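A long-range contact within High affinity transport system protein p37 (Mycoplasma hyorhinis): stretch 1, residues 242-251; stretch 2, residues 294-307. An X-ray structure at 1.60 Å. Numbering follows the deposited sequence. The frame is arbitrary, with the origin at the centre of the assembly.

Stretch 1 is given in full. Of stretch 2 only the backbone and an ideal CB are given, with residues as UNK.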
# COMPACT_ATOMS: atom_id res chain seq x y z
N THR A 242 -3.02 -27.90 -10.67
CA THR A 242 -1.77 -28.27 -10.03
C THR A 242 -1.14 -27.10 -9.28
O THR A 242 -0.67 -27.27 -8.14
CB THR A 242 -0.77 -28.82 -11.07
OG1 THR A 242 -1.36 -30.01 -11.64
CG2 THR A 242 0.52 -29.19 -10.38
N PHE A 243 -1.20 -25.94 -9.95
CA PHE A 243 -0.65 -24.74 -9.34
C PHE A 243 -1.35 -24.39 -8.02
O PHE A 243 -0.77 -24.29 -6.93
CB PHE A 243 -0.74 -23.58 -10.32
CG PHE A 243 -0.12 -22.29 -9.83
CD1 PHE A 243 -0.89 -21.33 -9.20
CD2 PHE A 243 1.23 -22.06 -10.01
CE1 PHE A 243 -0.29 -20.16 -8.80
CE2 PHE A 243 1.84 -20.89 -9.60
CZ PHE A 243 1.06 -19.94 -8.96
N ARG A 244 -2.66 -24.26 -8.14
CA ARG A 244 -3.51 -23.95 -6.99
C ARG A 244 -3.33 -24.93 -5.83
O ARG A 244 -3.30 -24.52 -4.67
CB ARG A 244 -4.98 -23.91 -7.41
CG ARG A 244 -5.93 -23.49 -6.30
CD ARG A 244 -6.99 -24.56 -6.06
NE ARG A 244 -7.94 -24.65 -7.16
CZ ARG A 244 -8.10 -25.72 -7.93
NH1 ARG A 244 -7.37 -26.80 -7.71
NH2 ARG A 244 -8.99 -25.71 -8.91
N ASN A 245 -3.22 -26.22 -6.13
CA ASN A 245 -3.13 -27.23 -5.08
C ASN A 245 -1.82 -27.16 -4.30
O ASN A 245 -1.73 -27.81 -3.26
CB ASN A 245 -3.33 -28.62 -5.67
CG ASN A 245 -4.78 -28.86 -6.06
OD1 ASN A 245 -5.69 -28.12 -5.69
ND2 ASN A 245 -5.04 -29.90 -6.82
N PHE A 246 -0.84 -26.39 -4.75
CA PHE A 246 0.36 -26.16 -3.94
C PHE A 246 0.04 -25.31 -2.72
O PHE A 246 0.83 -25.24 -1.78
CB PHE A 246 1.49 -25.54 -4.77
CG PHE A 246 2.21 -26.58 -5.63
CD1 PHE A 246 3.06 -27.47 -5.00
CD2 PHE A 246 2.01 -26.63 -6.99
CE1 PHE A 246 3.73 -28.42 -5.77
CE2 PHE A 246 2.68 -27.56 -7.75
CZ PHE A 246 3.52 -28.44 -7.13
N GLY A 247 -1.13 -24.66 -2.73
CA GLY A 247 -1.62 -23.96 -1.56
C GLY A 247 -1.31 -22.48 -1.63
O GLY A 247 -0.14 -22.09 -1.68
N ILE A 248 -2.35 -21.64 -1.62
CA ILE A 248 -2.16 -20.20 -1.74
C ILE A 248 -2.54 -19.45 -0.47
O ILE A 248 -3.67 -19.54 0.02
CB ILE A 248 -3.03 -19.69 -2.90
CG1 ILE A 248 -2.66 -20.28 -4.26
CG2 ILE A 248 -3.00 -18.17 -2.94
CD1 ILE A 248 -3.64 -19.98 -5.37
N LEU A 249 -1.59 -18.69 0.03
CA LEU A 249 -1.82 -17.73 1.11
C LEU A 249 -2.20 -16.38 0.53
O LEU A 249 -1.60 -15.94 -0.45
CB LEU A 249 -0.58 -17.52 1.94
CG LEU A 249 0.06 -18.69 2.66
CD1 LEU A 249 1.20 -18.17 3.54
CD2 LEU A 249 -0.95 -19.46 3.50
N HIS A 250 -3.17 -15.71 1.16
CA HIS A 250 -3.70 -14.47 0.66
C HIS A 250 -4.15 -13.58 1.81
O HIS A 250 -4.23 -14.06 2.94
CB HIS A 250 -4.88 -14.83 -0.27
CG HIS A 250 -5.92 -15.63 0.45
ND1 HIS A 250 -6.91 -14.98 1.17
CD2 HIS A 250 -6.16 -16.94 0.65
CE1 HIS A 250 -7.71 -15.87 1.75
NE2 HIS A 250 -7.28 -17.09 1.44
N GLY A 251 -4.48 -12.33 1.51
CA GLY A 251 -5.10 -11.44 2.50
C GLY A 251 -6.61 -11.49 2.39
O GLY A 251 -7.26 -12.37 1.79
N UNK A 294 4.85 -13.27 4.89
CA UNK A 294 6.11 -13.52 5.61
C UNK A 294 6.02 -14.73 6.52
O UNK A 294 7.06 -15.08 7.10
CB UNK A 294 6.50 -12.29 6.43
N UNK A 295 4.90 -15.42 6.63
CA UNK A 295 4.77 -16.67 7.34
C UNK A 295 4.77 -17.89 6.41
O UNK A 295 4.64 -19.00 6.92
CB UNK A 295 3.49 -16.65 8.17
N UNK A 296 4.91 -17.68 5.12
CA UNK A 296 4.85 -18.82 4.19
C UNK A 296 5.81 -19.95 4.56
O UNK A 296 5.44 -21.11 4.37
CB UNK A 296 5.16 -18.34 2.77
N UNK A 297 6.99 -19.58 5.03
CA UNK A 297 8.01 -20.57 5.35
C UNK A 297 7.65 -21.50 6.47
O UNK A 297 8.30 -22.55 6.62
CB UNK A 297 9.32 -19.86 5.70
N UNK A 298 6.65 -21.16 7.29
CA UNK A 298 6.26 -21.96 8.44
C UNK A 298 5.18 -22.97 8.11
O UNK A 298 4.82 -23.77 8.97
CB UNK A 298 5.78 -21.05 9.57
N UNK A 299 4.65 -22.93 6.89
CA UNK A 299 3.49 -23.75 6.59
C UNK A 299 3.79 -24.80 5.54
O UNK A 299 3.98 -24.44 4.37
CB UNK A 299 2.33 -22.87 6.13
N UNK A 300 3.84 -26.07 5.93
CA UNK A 300 4.34 -27.05 4.96
C UNK A 300 3.36 -27.33 3.84
O UNK A 300 3.79 -27.85 2.79
CB UNK A 300 4.68 -28.36 5.67
N UNK A 301 2.08 -27.01 4.01
CA UNK A 301 1.09 -27.34 2.99
C UNK A 301 0.73 -26.16 2.08
O UNK A 301 -0.19 -26.24 1.26
CB UNK A 301 -0.18 -27.86 3.67
N UNK A 302 1.46 -25.06 2.20
CA UNK A 302 1.31 -23.86 1.40
C UNK A 302 2.64 -23.47 0.76
O UNK A 302 3.67 -23.45 1.44
CB UNK A 302 0.77 -22.71 2.26
N UNK A 303 2.59 -23.14 -0.53
CA UNK A 303 3.79 -22.79 -1.28
C UNK A 303 3.69 -21.56 -2.15
O UNK A 303 4.66 -21.21 -2.83
CB UNK A 303 4.19 -23.97 -2.16
N UNK A 304 2.54 -20.87 -2.13
CA UNK A 304 2.33 -19.64 -2.88
C UNK A 304 1.80 -18.58 -1.93
O UNK A 304 1.02 -18.96 -1.05
CB UNK A 304 1.37 -19.86 -4.05
N UNK A 305 2.23 -17.34 -2.07
CA UNK A 305 1.67 -16.29 -1.21
C UNK A 305 1.59 -14.95 -1.92
O UNK A 305 2.40 -14.62 -2.78
CB UNK A 305 2.51 -16.15 0.06
N UNK A 306 0.55 -14.19 -1.55
CA UNK A 306 0.39 -12.84 -2.06
C UNK A 306 0.91 -11.81 -1.06
O UNK A 306 0.70 -12.02 0.13
CB UNK A 306 -1.08 -12.57 -2.39
N UNK A 307 1.54 -10.75 -1.58
CA UNK A 307 1.88 -9.64 -0.70
C UNK A 307 2.03 -8.37 -1.51
O UNK A 307 2.04 -8.35 -2.74
CB UNK A 307 3.16 -9.93 0.08

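Position 294 points away from stretch 1, which leaves its choice open; it is Asp294. Position 295 points sideways, its ideal CB 5.4 Å from Leu249 CD1, so a small residue, polar or not, would do; Thr295 accepts a backbone bond from 298. At 296 the ideal CB lies 4.0 Å from Leu249 CD1, an invitation to an aliphatic chain. Leu296 accepts it, its CD1 reaching 3.6 Å from Leu249 CD1. Positions 297 and 298 meet nothing of stretch 1, so small or polar residues would do at either. Gly297 has no side chain, and Thr298 OG1 donates to Thr295 O at 2.8 Å.

Position 299 points toward stretch 1, but its ideal CB is still 5.4 Å from Leu249 CD2; a branched apolar chain of moderate length would bridge the gap. Leu299 does so, CD1 to Leu249 CD2 at 3.8 Å. A type I turn follows from 299 to 302, and its middle positions, 300 and 301, have no stretch 1 atom near their CB, so polar residues suit them: Asp300 and Asp301.

At 302 the ideal CB sits 3.9 Å from Leu249 CD2 and 4.1 Å from Gly247 O. A large apolar or aromatic group could lie along this backbone, where Gly247 offers no side chain. Phe302 fills the place, its CD1 3.4 Å from Gly247 C and its CG 3.7 Å from Leu249 CD2; a CB on Gly247 would clash with that ring.

Position 303 has its CB 3.6 Å from Phe246 O, an acceptor beside an aromatic ring. A side-chain donor is favoured, perhaps Asn, Ser or His. His303 donates from ND1 to Phe246 O at 2.8 Å, and the edge of the Phe246 ring meets its face.

From 304 the chains pair as parallel strands: N of 304 donates to Gly247 O at 3.0 Å, and its O accepts from Leu249 N at 2.8 Å. The CB of 304 shares a face with Ile248, 4.1 Å from Ile248 CG1, with Phe243 CZ at 4.9 Å, so Ile, Leu or Val would suit. Ile304 sends CD1 over the Phe243 ring, 3.6 Å from Phe243 CE1.

At 305 the CB joins Leu249 on the other face, only 3.9 Å from Leu249 CB; a small apolar residue suffices, and Ala305 packs there.

Position 306 points toward stretch 1, near Leu249 O and His250 CA. A broad apolar group could spread across this edge. Phe306 receives Ile248 CG2 over its face, 3.7 Å from Phe306 CZ, while its N bonds Leu249 O at 3.0 Å. At 307 CA-to-CB points sideways with no stretch 1 atom near, so many side chains would do; it is Ser307.

Stretch 2, residues 294-307: DTLGTLDDFHIAFS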
# COMPACT_ATOMS: atom_id res chain seq x y z
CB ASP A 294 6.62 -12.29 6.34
CG ASP A 294 5.70 -11.70 7.38
OD1 ASP A 294 4.75 -12.37 7.83
OD2 ASP A 294 5.93 -10.53 7.76
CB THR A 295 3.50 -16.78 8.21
OG1 THR A 295 2.34 -16.78 7.37
CG2 THR A 295 3.44 -15.56 9.11
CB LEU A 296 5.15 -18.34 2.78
CG LEU A 296 5.04 -19.38 1.66
CD1 LEU A 296 3.66 -19.99 1.64
CD2 LEU A 296 5.39 -18.72 0.35
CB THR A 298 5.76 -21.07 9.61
OG1 THR A 298 4.51 -20.45 9.30
CG2 THR A 298 6.77 -19.97 9.85
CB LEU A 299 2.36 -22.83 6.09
CG LEU A 299 2.00 -21.73 7.10
CD1 LEU A 299 1.15 -20.67 6.44
CD2 LEU A 299 1.32 -22.34 8.31
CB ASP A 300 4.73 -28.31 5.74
CG ASP A 300 5.94 -28.01 6.61
OD1 ASP A 300 6.62 -26.98 6.41
OD2 ASP A 300 6.23 -28.82 7.52
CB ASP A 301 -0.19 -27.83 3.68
CG ASP A 301 -0.08 -29.10 4.48
OD1 ASP A 301 0.81 -29.93 4.23
OD2 ASP A 301 -0.93 -29.28 5.38
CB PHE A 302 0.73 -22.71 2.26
CG PHE A 302 -0.72 -23.09 2.59
CD1 PHE A 302 -1.74 -22.70 1.75
CD2 PHE A 302 -0.98 -23.86 3.70
CE1 PHE A 302 -3.03 -23.10 2.02
CE2 PHE A 302 -2.27 -24.28 3.98
CZ PHE A 302 -3.26 -23.91 3.10
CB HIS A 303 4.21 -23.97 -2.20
CG HIS A 303 4.42 -25.23 -1.42
ND1 HIS A 303 3.40 -26.08 -1.08
CD2 HIS A 303 5.55 -25.78 -0.90
CE1 HIS A 303 3.88 -27.12 -0.39
NE2 HIS A 303 5.18 -26.95 -0.26
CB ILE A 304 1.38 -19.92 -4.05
CG1 ILE A 304 1.93 -20.99 -5.00
CG2 ILE A 304 1.02 -18.65 -4.80
CD1 ILE A 304 0.83 -21.72 -5.74
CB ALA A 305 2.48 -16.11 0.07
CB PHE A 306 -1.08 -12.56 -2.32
CG PHE A 306 -1.81 -13.48 -3.26
CD1 PHE A 306 -1.11 -14.30 -4.15
CD2 PHE A 306 -3.20 -13.50 -3.27
CE1 PHE A 306 -1.81 -15.13 -5.01
CE2 PHE A 306 -3.88 -14.35 -4.11
CZ PHE A 306 -3.18 -15.14 -5.00
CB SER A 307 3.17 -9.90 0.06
OG SER A 307 4.28 -9.67 -0.79
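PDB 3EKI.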